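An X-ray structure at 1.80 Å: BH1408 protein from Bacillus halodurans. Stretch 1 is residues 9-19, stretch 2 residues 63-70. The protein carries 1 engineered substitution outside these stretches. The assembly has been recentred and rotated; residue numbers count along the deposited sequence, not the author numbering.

Stretch 1 (9-19) QDYEEVARLHT
Stretch 2 63-70: REKIGAYS

A 3-10 segment at 9-10 leads into an α-helix that runs through T19 and on beyond the stretch, with phi/psi near -61/-43 and i-to-i+4 bonds such as H18 N to V14 O (2.9 Å). Residues 65-70 form a strand, extended except at G67, where phi/psi is -84/-19; E64 before it is left-handed (56/33). Helix and strand run in broadly the same direction, their axes crossing at -40° and approaching to 8.3 Å. CA atoms pair as E13 with I66 (6.1 Å), V14 with Y69 (6.7 Å) and L17 with A68 (7.4 Å). Together the stretches bury 533 Å², most of it through Y69, I66 and E13.

Y69 (chi1 83°, p; chi2 -82°) points toward the helix and lays its flat ring beneath V14 (t). V14 CG1 sits 3.4 Å from the ring centroid, only 4° off the normal, a CH-pi contact that suits a methyl group against an aromatic face. L17 CB meets the ring edge, 3.9 Å from Y69 CE1. Y69 OH reaches the edge of the H18 ring, 3.2 Å from H18 CD2, yet finds no hydrogen-bonding partner.

I66 (m, m) also points toward the helix; I66 CG2 packs against L17 (chi1 -88°, chi2 39°), 3.9 Å from L17 CD2, while I66 CD1 extends toward D10, 4.1 Å from D10 OD1. Its backbone supplies the polar link: I66 N donates to both carboxylate oxygens of E13, at 3.1 Å to E13 OE1 and 2.8 Å to E13 OE2. E13 (chi1 -72°, chi2 -131°, chi3 71°) is long enough to span this gap and carries two acceptors.

R16 (t, t, p; chi4 88°) forms a salt bridge within the helix, R16 NH2 to E13 OE1 at 3.5 Å. K65 NZ lies over its guanidinium face, 3.3 Å from R16 NH2, a close approach of like charges.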

# COMPACT_ATOMS: atom_id res chain seq x y z
N GLN A 9 -20.25 -23.36 3.46
CA GLN A 9 -21.55 -23.08 4.08
C GLN A 9 -21.57 -21.80 4.95
O GLN A 9 -22.63 -21.30 5.32
CB GLN A 9 -21.98 -24.29 4.90
CG GLN A 9 -23.40 -24.27 5.45
CD GLN A 9 -23.71 -25.49 6.31
OE1 GLN A 9 -22.85 -26.36 6.49
NE2 GLN A 9 -24.92 -25.56 6.85
N ASP A 10 -20.39 -21.28 5.28
CA ASP A 10 -20.29 -20.06 6.08
C ASP A 10 -20.50 -18.78 5.27
O ASP A 10 -20.56 -17.70 5.83
CB ASP A 10 -18.93 -19.98 6.80
CG ASP A 10 -18.77 -21.06 7.86
OD1 ASP A 10 -19.80 -21.42 8.48
OD2 ASP A 10 -17.64 -21.52 8.09
N TYR A 11 -20.63 -18.92 3.94
CA TYR A 11 -20.62 -17.76 3.06
C TYR A 11 -21.61 -16.65 3.46
O TYR A 11 -21.22 -15.49 3.58
CB TYR A 11 -20.84 -18.14 1.58
CG TYR A 11 -21.18 -16.91 0.77
CD1 TYR A 11 -20.20 -15.96 0.49
CD2 TYR A 11 -22.48 -16.66 0.34
CE1 TYR A 11 -20.50 -14.80 -0.21
CE2 TYR A 11 -22.79 -15.50 -0.36
CZ TYR A 11 -21.80 -14.58 -0.64
OH TYR A 11 -22.09 -13.43 -1.32
N GLU A 12 -22.87 -17.00 3.64
CA GLU A 12 -23.90 -15.99 3.85
C GLU A 12 -23.61 -15.12 5.07
O GLU A 12 -23.70 -13.89 5.01
CB GLU A 12 -25.31 -16.61 3.93
CG GLU A 12 -25.94 -16.77 2.55
CD GLU A 12 -27.27 -17.50 2.56
OE1 GLU A 12 -27.86 -17.70 3.64
OE2 GLU A 12 -27.73 -17.88 1.45
N GLU A 13 -23.25 -15.76 6.17
CA GLU A 13 -22.88 -15.04 7.38
C GLU A 13 -21.61 -14.23 7.21
O GLU A 13 -21.54 -13.08 7.66
CB GLU A 13 -22.68 -16.01 8.52
CG GLU A 13 -23.96 -16.58 9.00
CD GLU A 13 -24.04 -16.48 10.47
OE1 GLU A 13 -24.20 -15.34 10.98
OE2 GLU A 13 -23.90 -17.52 11.12
N VAL A 14 -20.59 -14.83 6.61
CA VAL A 14 -19.36 -14.09 6.38
C VAL A 14 -19.60 -12.89 5.46
O VAL A 14 -19.08 -11.80 5.71
CB VAL A 14 -18.26 -15.00 5.83
CG1 VAL A 14 -17.04 -14.17 5.35
CG2 VAL A 14 -17.86 -16.03 6.89
N ALA A 15 -20.43 -13.07 4.44
CA ALA A 15 -20.77 -11.97 3.53
C ALA A 15 -21.45 -10.80 4.24
O ALA A 15 -21.15 -9.63 3.97
CB ALA A 15 -21.62 -12.48 2.34
N ARG A 16 -22.36 -11.13 5.15
CA ARG A 16 -23.09 -10.12 5.90
C ARG A 16 -22.13 -9.25 6.71
O ARG A 16 -22.23 -8.02 6.73
CB ARG A 16 -24.12 -10.79 6.82
CG ARG A 16 -24.89 -9.81 7.71
CD ARG A 16 -25.91 -10.53 8.58
NE ARG A 16 -25.29 -11.41 9.58
CZ ARG A 16 -24.90 -11.00 10.79
NH1 ARG A 16 -25.07 -9.74 11.15
NH2 ARG A 16 -24.35 -11.87 11.64
N LEU A 17 -21.19 -9.91 7.38
CA LEU A 17 -20.15 -9.19 8.12
C LEU A 17 -19.28 -8.34 7.20
O LEU A 17 -18.96 -7.20 7.53
CB LEU A 17 -19.26 -10.17 8.89
CG LEU A 17 -19.69 -10.56 10.31
CD1 LEU A 17 -21.19 -10.76 10.46
CD2 LEU A 17 -18.95 -11.83 10.71
N HIS A 18 -18.91 -8.88 6.04
CA HIS A 18 -18.08 -8.12 5.11
C HIS A 18 -18.81 -6.84 4.68
O HIS A 18 -18.20 -5.78 4.55
CB HIS A 18 -17.71 -8.95 3.89
CG HIS A 18 -16.80 -8.22 2.94
ND1 HIS A 18 -17.28 -7.47 1.88
CD2 HIS A 18 -15.45 -8.13 2.88
CE1 HIS A 18 -16.26 -6.95 1.22
NE2 HIS A 18 -15.14 -7.33 1.80
N THR A 19 -20.12 -6.96 4.50
CA THR A 19 -20.94 -5.83 4.08
C THR A 19 -21.00 -4.69 5.11
O THR A 19 -20.95 -3.52 4.71
CB THR A 19 -22.35 -6.30 3.68
OG1 THR A 19 -22.23 -7.10 2.49
CG2 THR A 19 -23.27 -5.10 3.38
N ARG A 63 -25.63 -20.44 17.81
CA ARG A 63 -26.19 -21.29 16.77
C ARG A 63 -26.53 -20.46 15.53
O ARG A 63 -27.23 -19.44 15.62
CB ARG A 63 -27.43 -22.05 17.26
CG ARG A 63 -28.13 -21.41 18.45
CD ARG A 63 -29.58 -21.03 18.16
NE ARG A 63 -30.44 -22.20 17.98
CZ ARG A 63 -31.74 -22.22 18.26
NH1 ARG A 63 -32.34 -21.13 18.75
NH2 ARG A 63 -32.45 -23.32 18.07
N GLU A 64 -26.00 -20.89 14.39
CA GLU A 64 -26.20 -20.21 13.11
C GLU A 64 -25.76 -18.74 13.15
O GLU A 64 -26.36 -17.89 12.49
CB GLU A 64 -27.67 -20.33 12.65
CG GLU A 64 -28.15 -21.78 12.45
CD GLU A 64 -29.23 -22.20 13.45
OE1 GLU A 64 -29.58 -21.40 14.35
OE2 GLU A 64 -29.74 -23.34 13.33
N LYS A 65 -24.73 -18.44 13.93
CA LYS A 65 -24.19 -17.08 13.98
C LYS A 65 -22.65 -16.98 14.04
O LYS A 65 -22.02 -17.33 15.04
CB LYS A 65 -24.84 -16.23 15.08
CG LYS A 65 -26.03 -15.41 14.59
CD LYS A 65 -26.24 -14.16 15.45
CE LYS A 65 -27.33 -13.25 14.90
NZ LYS A 65 -26.94 -12.55 13.63
N ILE A 66 -22.07 -16.48 12.95
CA ILE A 66 -20.65 -16.17 12.90
C ILE A 66 -20.45 -14.79 13.50
O ILE A 66 -20.97 -13.80 12.96
CB ILE A 66 -20.13 -16.16 11.45
CG1 ILE A 66 -20.28 -17.53 10.79
CG2 ILE A 66 -18.67 -15.65 11.37
CD1 ILE A 66 -19.50 -18.61 11.47
N GLY A 67 -19.72 -14.70 14.60
CA GLY A 67 -19.46 -13.41 15.22
C GLY A 67 -18.30 -12.62 14.64
O GLY A 67 -18.21 -11.42 14.85
N ALA A 68 -17.41 -13.29 13.91
CA ALA A 68 -16.23 -12.65 13.35
C ALA A 68 -15.59 -13.56 12.32
O ALA A 68 -15.76 -14.77 12.37
CB ALA A 68 -15.21 -12.35 14.45
N TYR A 69 -14.82 -12.99 11.41
CA TYR A 69 -14.03 -13.83 10.51
C TYR A 69 -12.81 -13.08 10.05
O TYR A 69 -12.71 -11.85 10.17
CB TYR A 69 -14.84 -14.27 9.29
CG TYR A 69 -14.87 -13.23 8.19
CD1 TYR A 69 -15.77 -12.17 8.25
CD2 TYR A 69 -14.00 -13.30 7.10
CE1 TYR A 69 -15.81 -11.19 7.26
CE2 TYR A 69 -14.05 -12.31 6.08
CZ TYR A 69 -14.95 -11.26 6.18
OH TYR A 69 -15.02 -10.27 5.21
N SER A 70 -11.88 -13.83 9.48
CA SER A 70 -10.69 -13.22 8.91
C SER A 70 -10.25 -14.01 7.69
O SER A 70 -10.44 -15.24 7.63
CB SER A 70 -9.56 -13.15 9.94
OG SER A 70 -8.44 -12.47 9.40